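Local coordinates for latency-associated nuclear antigen (Murid herpesvirus 4, PDB 4BLG), which probably binds DNA through this C-terminal domain, which is found here as a pair of subunits with an antiparallel sheet running across their interface, at residues 42-47 / 113-118; 25-30 / 61-66. All coordinates share one frame; numbering follows the deposited sequence.

Contact 1 of 2, residues 42-47 / 113-118; sequences MFSSTH and SVEGTI. With PO4 (phosphate ion), chain C.
The imidazole of His-47 meets Ser-113 obliquely, with ND1 3.6 Å from Ser-113 CB, while a phosphate ion lies at the ring edge, in its plane; the ring of Tyr-49 is nearly parallel to it. At the other flat group, Phe-43, the approach is also oblique: CD1 is 4.2 Å from Val-114 CG1, and the Glu-115 carbonyl and Gly-116 CA lie nearby. Phe-43 belongs to an antiparallel ladder joining strand 39-45 to strand 115-122, the last strand of the subunit's four-stranded sheet, while His-47 lies just beyond its end. Met-42/Thr-117 and Ser-44/Glu-115 are hydrogen-bonded pairs flanking the non-hydrogen-bonded pair Phe-43/Gly-116. Phe-43 CA lies 3.1 Å from Glu-115 O in a CA-H...O contact, and Ser-44 N donates to that same oxygen. Phe-43 and Val-114 pack against helices 48-57 and 93-110. Met-42, Ser-44, Glu-115 and Thr-117 occupy the other face, where a water takes hydrogen bonds with Ser-44 OG and Thr-117 OG1 and donates to Met-42 O at 2.7 Å. On this side Pro-126 of the second subunit covers Met-42 and Ser-44, and at Ile-118 a strand of that subunit carries the sheet onward.

Beyond the ladder the link passes to side chains, a water and an ion. Ser-45 OG, anti to its backbone N (chi1 161°), shares a 2.7 Å hydrogen bond with Ser-113 OG, in which either hydroxyl could donate, and accepts from His-47 N in an ST turn. His-47 stands at the N-cap of helix 48-57, and the phosphate, probably from the crystallisation liquor, bridges the two segments, with Thr-50 and His-111 as further partners. Its O2 accepts from His-47 ND1 at 2.8 Å, and its O4 from Ser-113 N at 2.7 Å.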
# COMPACT_ATOMS: atom_id res chain seq x y z
N MET A 42 6.22 -3.57 -1.39
CA MET A 42 5.97 -2.38 -2.16
C MET A 42 7.09 -2.22 -3.18
O MET A 42 8.26 -2.06 -2.81
CB MET A 42 5.91 -1.14 -1.26
CG MET A 42 5.62 0.15 -2.04
SD MET A 42 5.53 1.60 -0.98
CE MET A 42 3.89 1.39 -0.29
N PHE A 43 6.73 -2.28 -4.46
CA PHE A 43 7.68 -1.99 -5.52
C PHE A 43 7.39 -0.58 -6.01
O PHE A 43 6.25 -0.28 -6.33
CB PHE A 43 7.56 -2.98 -6.68
CG PHE A 43 7.96 -4.37 -6.33
CD1 PHE A 43 9.30 -4.72 -6.20
CD2 PHE A 43 6.99 -5.36 -6.15
CE1 PHE A 43 9.67 -6.01 -5.87
CE2 PHE A 43 7.36 -6.65 -5.83
CZ PHE A 43 8.70 -6.98 -5.69
N SER A 44 8.41 0.26 -6.06
CA SER A 44 8.24 1.66 -6.41
C SER A 44 9.26 2.12 -7.44
O SER A 44 10.32 1.51 -7.61
CB SER A 44 8.34 2.52 -5.16
OG SER A 44 9.59 2.34 -4.52
N SER A 45 8.94 3.22 -8.11
CA SER A 45 9.76 3.71 -9.20
C SER A 45 9.14 4.98 -9.77
O SER A 45 7.93 5.15 -9.71
CB SER A 45 9.85 2.65 -10.29
OG SER A 45 10.26 3.22 -11.51
N THR A 46 9.96 5.85 -10.33
CA THR A 46 9.46 7.08 -10.96
C THR A 46 8.98 6.81 -12.38
O THR A 46 8.47 7.72 -13.06
CB THR A 46 10.54 8.17 -11.02
OG1 THR A 46 11.66 7.70 -11.77
CG2 THR A 46 11.00 8.57 -9.62
N HIS A 47 9.15 5.57 -12.83
CA HIS A 47 8.73 5.17 -14.17
C HIS A 47 7.45 4.33 -14.11
O HIS A 47 7.48 3.15 -13.76
CB HIS A 47 9.84 4.36 -14.83
CG HIS A 47 11.10 5.14 -15.04
ND1 HIS A 47 12.30 4.54 -15.36
CD2 HIS A 47 11.35 6.47 -14.98
CE1 HIS A 47 13.24 5.47 -15.48
NE2 HIS A 47 12.68 6.65 -15.26
N SER A 113 15.52 1.26 -12.13
CA SER A 113 14.70 2.28 -11.45
C SER A 113 13.85 1.69 -10.33
O SER A 113 13.28 2.44 -9.52
CB SER A 113 13.76 2.96 -12.44
OG SER A 113 12.54 2.24 -12.55
N VAL A 114 13.72 0.37 -10.28
CA VAL A 114 12.75 -0.24 -9.38
C VAL A 114 13.34 -0.53 -8.00
O VAL A 114 14.44 -1.05 -7.89
CB VAL A 114 12.18 -1.55 -9.98
CG1 VAL A 114 11.33 -2.29 -8.97
CG2 VAL A 114 11.36 -1.25 -11.22
N GLU A 115 12.59 -0.16 -6.96
CA GLU A 115 12.96 -0.47 -5.58
C GLU A 115 11.90 -1.36 -4.96
O GLU A 115 10.75 -1.37 -5.39
CB GLU A 115 13.10 0.81 -4.75
CG GLU A 115 14.31 1.67 -5.12
CD GLU A 115 14.46 2.89 -4.22
OE1 GLU A 115 13.61 3.10 -3.32
OE2 GLU A 115 15.42 3.66 -4.42
N GLY A 116 12.30 -2.11 -3.94
CA GLY A 116 11.41 -3.02 -3.24
C GLY A 116 11.52 -2.81 -1.74
O GLY A 116 12.63 -2.63 -1.22
N THR A 117 10.38 -2.82 -1.06
CA THR A 117 10.31 -2.56 0.37
C THR A 117 9.41 -3.59 1.03
O THR A 117 8.26 -3.73 0.66
CB THR A 117 9.72 -1.16 0.64
OG1 THR A 117 10.46 -0.17 -0.09
CG2 THR A 117 9.76 -0.84 2.14
N ILE A 118 9.94 -4.31 2.01
CA ILE A 118 9.13 -5.27 2.76
C ILE A 118 8.14 -4.55 3.69
O ILE A 118 8.51 -3.63 4.42
CB ILE A 118 10.00 -6.20 3.62
CG1 ILE A 118 10.99 -6.98 2.75
CG2 ILE A 118 9.11 -7.15 4.41
CD1 ILE A 118 10.39 -8.18 2.06
P PO4 C . 13.60 1.16 -15.70
O1 PO4 C . 14.48 2.28 -16.20
O2 PO4 C . 12.20 1.70 -15.55
O3 PO4 C . 13.60 0.04 -16.70
O4 PO4 C . 14.06 0.69 -14.34
O HOH W 1 9.70 0.25 -2.71
O HOH W 2 11.48 3.94 -4.86
O HOH W 3 12.95 5.21 -9.54

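Contact 2 of 2, residues 25-30 / 61-66; sequences RLFDPE and KHVLST. With PO4 (phosphate ion), chain D.
Leu-26 and Val-63 bring their side chains together at about a right angle, and the crossing is tight: Leu-26 CD1 stands 3.4 Å from Val-63 CG2. Leu-26 CG is anti to the backbone N (chi1 -174°), and CG too lies close to that methyl. The same CG2 sits over one face of the Phe-27 ring, 4.4 Å from CE1, so one branch of Val-63 serves both Leu-26 and Phe-27. Leu-99 of helix 93-110 touches Phe-27 and Val-63 as well, extending this apolar cluster into the domain interior.

His-62 turns a ring face to the helix backbone: Arg-25 O lies 4.1 Å above the ring plane, off the ring centre, and Leu-26 O comes within 3.6 Å of His-62 CB. Ser-60 OG backs this corner, hydrogen-bonded to both Leu-26 O and His-62 N.

Further along, Glu-30 and Lys-61 lie side by side and point the same way. The lysine chain bends at chi2 (63°), and its CD passes 3.3 Å from Pro-29 O, to which NZ makes a weak hydrogen bond. A second weak bond runs from Lys-61 N to Asp-28 O. The Asp-28 side chain instead closes an Asx turn, its OD1 accepting from Glu-30 N, which comes from above the carboxylate plane.

At the start of its segment, Arg-25 holds a phosphate ion, probably from the crystallisation liquor, with backbone N, NE and NH2, aided by Leu-26 N and Lys-98; of the two segments it bonds 25-30 alone. Glu-30 OE1 and Lys-61 NZ, 4.1 Å apart, are too distant for a salt bridge. With polar links this weak, the contact rests more on close packing, at Val-63 and along the Lys-61 chain.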
# COMPACT_ATOMS: atom_id res chain seq x y z
N ARG A 25 6.77 -22.47 -6.68
CA ARG A 25 5.66 -22.48 -5.74
C ARG A 25 5.03 -21.09 -5.61
O ARG A 25 3.82 -20.94 -5.71
CB ARG A 25 6.10 -23.00 -4.37
CG ARG A 25 6.41 -24.50 -4.35
CD ARG A 25 7.09 -24.95 -3.05
NE ARG A 25 8.26 -24.14 -2.72
CZ ARG A 25 8.95 -24.22 -1.59
NH1 ARG A 25 8.61 -25.10 -0.65
NH2 ARG A 25 9.99 -23.43 -1.39
N LEU A 26 5.87 -20.09 -5.39
CA LEU A 26 5.39 -18.73 -5.22
C LEU A 26 4.58 -18.26 -6.44
O LEU A 26 3.53 -17.62 -6.28
CB LEU A 26 6.55 -17.77 -4.97
CG LEU A 26 6.17 -16.33 -4.63
CD1 LEU A 26 5.27 -16.27 -3.40
CD2 LEU A 26 7.41 -15.48 -4.43
N PHE A 27 5.04 -18.58 -7.64
CA PHE A 27 4.40 -18.06 -8.86
C PHE A 27 3.57 -19.07 -9.62
O PHE A 27 3.12 -18.80 -10.73
CB PHE A 27 5.44 -17.44 -9.78
CG PHE A 27 5.90 -16.10 -9.33
CD1 PHE A 27 5.19 -14.96 -9.67
CD2 PHE A 27 7.04 -15.97 -8.56
CE1 PHE A 27 5.60 -13.72 -9.25
CE2 PHE A 27 7.46 -14.73 -8.13
CZ PHE A 27 6.74 -13.60 -8.48
N ASP A 28 3.36 -20.24 -9.03
CA ASP A 28 2.45 -21.22 -9.58
C ASP A 28 1.11 -20.55 -9.88
O ASP A 28 0.49 -19.99 -8.97
CB ASP A 28 2.22 -22.35 -8.57
CG ASP A 28 1.67 -23.60 -9.22
OD1 ASP A 28 1.06 -23.47 -10.30
OD2 ASP A 28 1.84 -24.70 -8.65
N PRO A 29 0.66 -20.60 -11.14
CA PRO A 29 -0.62 -19.97 -11.49
C PRO A 29 -1.82 -20.80 -11.05
O PRO A 29 -2.96 -20.33 -11.11
CB PRO A 29 -0.57 -19.86 -13.02
CG PRO A 29 0.73 -20.50 -13.45
CD PRO A 29 1.24 -21.30 -12.30
N GLU A 30 -1.56 -22.04 -10.61
CA GLU A 30 -2.60 -22.88 -10.03
C GLU A 30 -2.24 -23.20 -8.59
O GLU A 30 -1.16 -22.86 -8.11
CB GLU A 30 -2.78 -24.16 -10.86
CG GLU A 30 -3.26 -23.89 -12.28
CD GLU A 30 -4.75 -23.57 -12.36
OE1 GLU A 30 -5.42 -23.58 -11.30
OE2 GLU A 30 -5.24 -23.30 -13.48
N LYS A 61 -1.35 -17.43 -7.72
CA LYS A 61 -2.24 -17.87 -6.67
C LYS A 61 -1.74 -17.43 -5.30
O LYS A 61 -2.51 -17.33 -4.35
CB LYS A 61 -2.40 -19.39 -6.70
CG LYS A 61 -3.82 -19.85 -6.89
CD LYS A 61 -4.37 -19.42 -8.23
CE LYS A 61 -5.72 -20.06 -8.49
NZ LYS A 61 -6.17 -19.85 -9.89
N HIS A 62 -0.44 -17.17 -5.19
CA HIS A 62 0.15 -16.84 -3.90
C HIS A 62 0.72 -15.43 -3.82
O HIS A 62 1.22 -15.01 -2.78
CB HIS A 62 1.25 -17.85 -3.55
CG HIS A 62 0.73 -19.23 -3.28
ND1 HIS A 62 0.08 -19.98 -4.24
CD2 HIS A 62 0.75 -19.98 -2.16
CE1 HIS A 62 -0.26 -21.14 -3.72
NE2 HIS A 62 0.13 -21.17 -2.46
N VAL A 63 0.63 -14.70 -4.93
CA VAL A 63 1.10 -13.32 -4.99
C VAL A 63 0.04 -12.53 -5.72
O VAL A 63 -0.29 -12.84 -6.86
CB VAL A 63 2.41 -13.16 -5.80
CG1 VAL A 63 3.05 -11.81 -5.51
CG2 VAL A 63 3.38 -14.28 -5.47
N LEU A 64 -0.51 -11.51 -5.06
CA LEU A 64 -1.52 -10.67 -5.69
C LEU A 64 -1.04 -9.23 -5.66
O LEU A 64 -0.64 -8.73 -4.62
CB LEU A 64 -2.85 -10.79 -4.96
CG LEU A 64 -3.30 -12.22 -4.64
CD1 LEU A 64 -4.61 -12.18 -3.87
CD2 LEU A 64 -3.47 -13.05 -5.90
N SER A 65 -1.09 -8.56 -6.81
CA SER A 65 -0.62 -7.19 -6.88
C SER A 65 -1.72 -6.20 -7.24
O SER A 65 -2.59 -6.47 -8.06
CB SER A 65 0.54 -7.05 -7.86
OG SER A 65 1.67 -7.78 -7.42
N THR A 66 -1.65 -5.05 -6.59
CA THR A 66 -2.55 -3.95 -6.85
C THR A 66 -2.20 -3.33 -8.19
O THR A 66 -1.11 -3.57 -8.73
CB THR A 66 -2.35 -2.86 -5.81
OG1 THR A 66 -1.02 -2.35 -5.92
CG2 THR A 66 -2.56 -3.40 -4.43
P PO4 D . 9.63 -21.44 -4.60
O1 PO4 D . 11.06 -21.29 -5.06
O2 PO4 D . 8.82 -20.24 -5.03
O3 PO4 D . 8.98 -22.66 -5.19
O4 PO4 D . 9.63 -21.53 -3.10

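In the fold
After helix 13-22 the chain reaches helix 24-27 and the turn after it, one half of contact 2, then enters strand 39-45, one half of contact 1. Helix 48-57 follows, and residues 61-66 close contact 2 where strand 64-70 begins. Strand 84-90 and helix 93-110 come next before residues 113-118 close contact 1. The two loops therefore cross, each containing one segment of the other. Contact 1 joins two neighbouring strands; contact 2 ties the N-terminal helical region to residues 61-63, the lead-in to strand 64-70, outermost on the other side of the sheet. Their centres lie about 19 Å apart, on opposite sides of the chain's centre, yet both touch the second subunit.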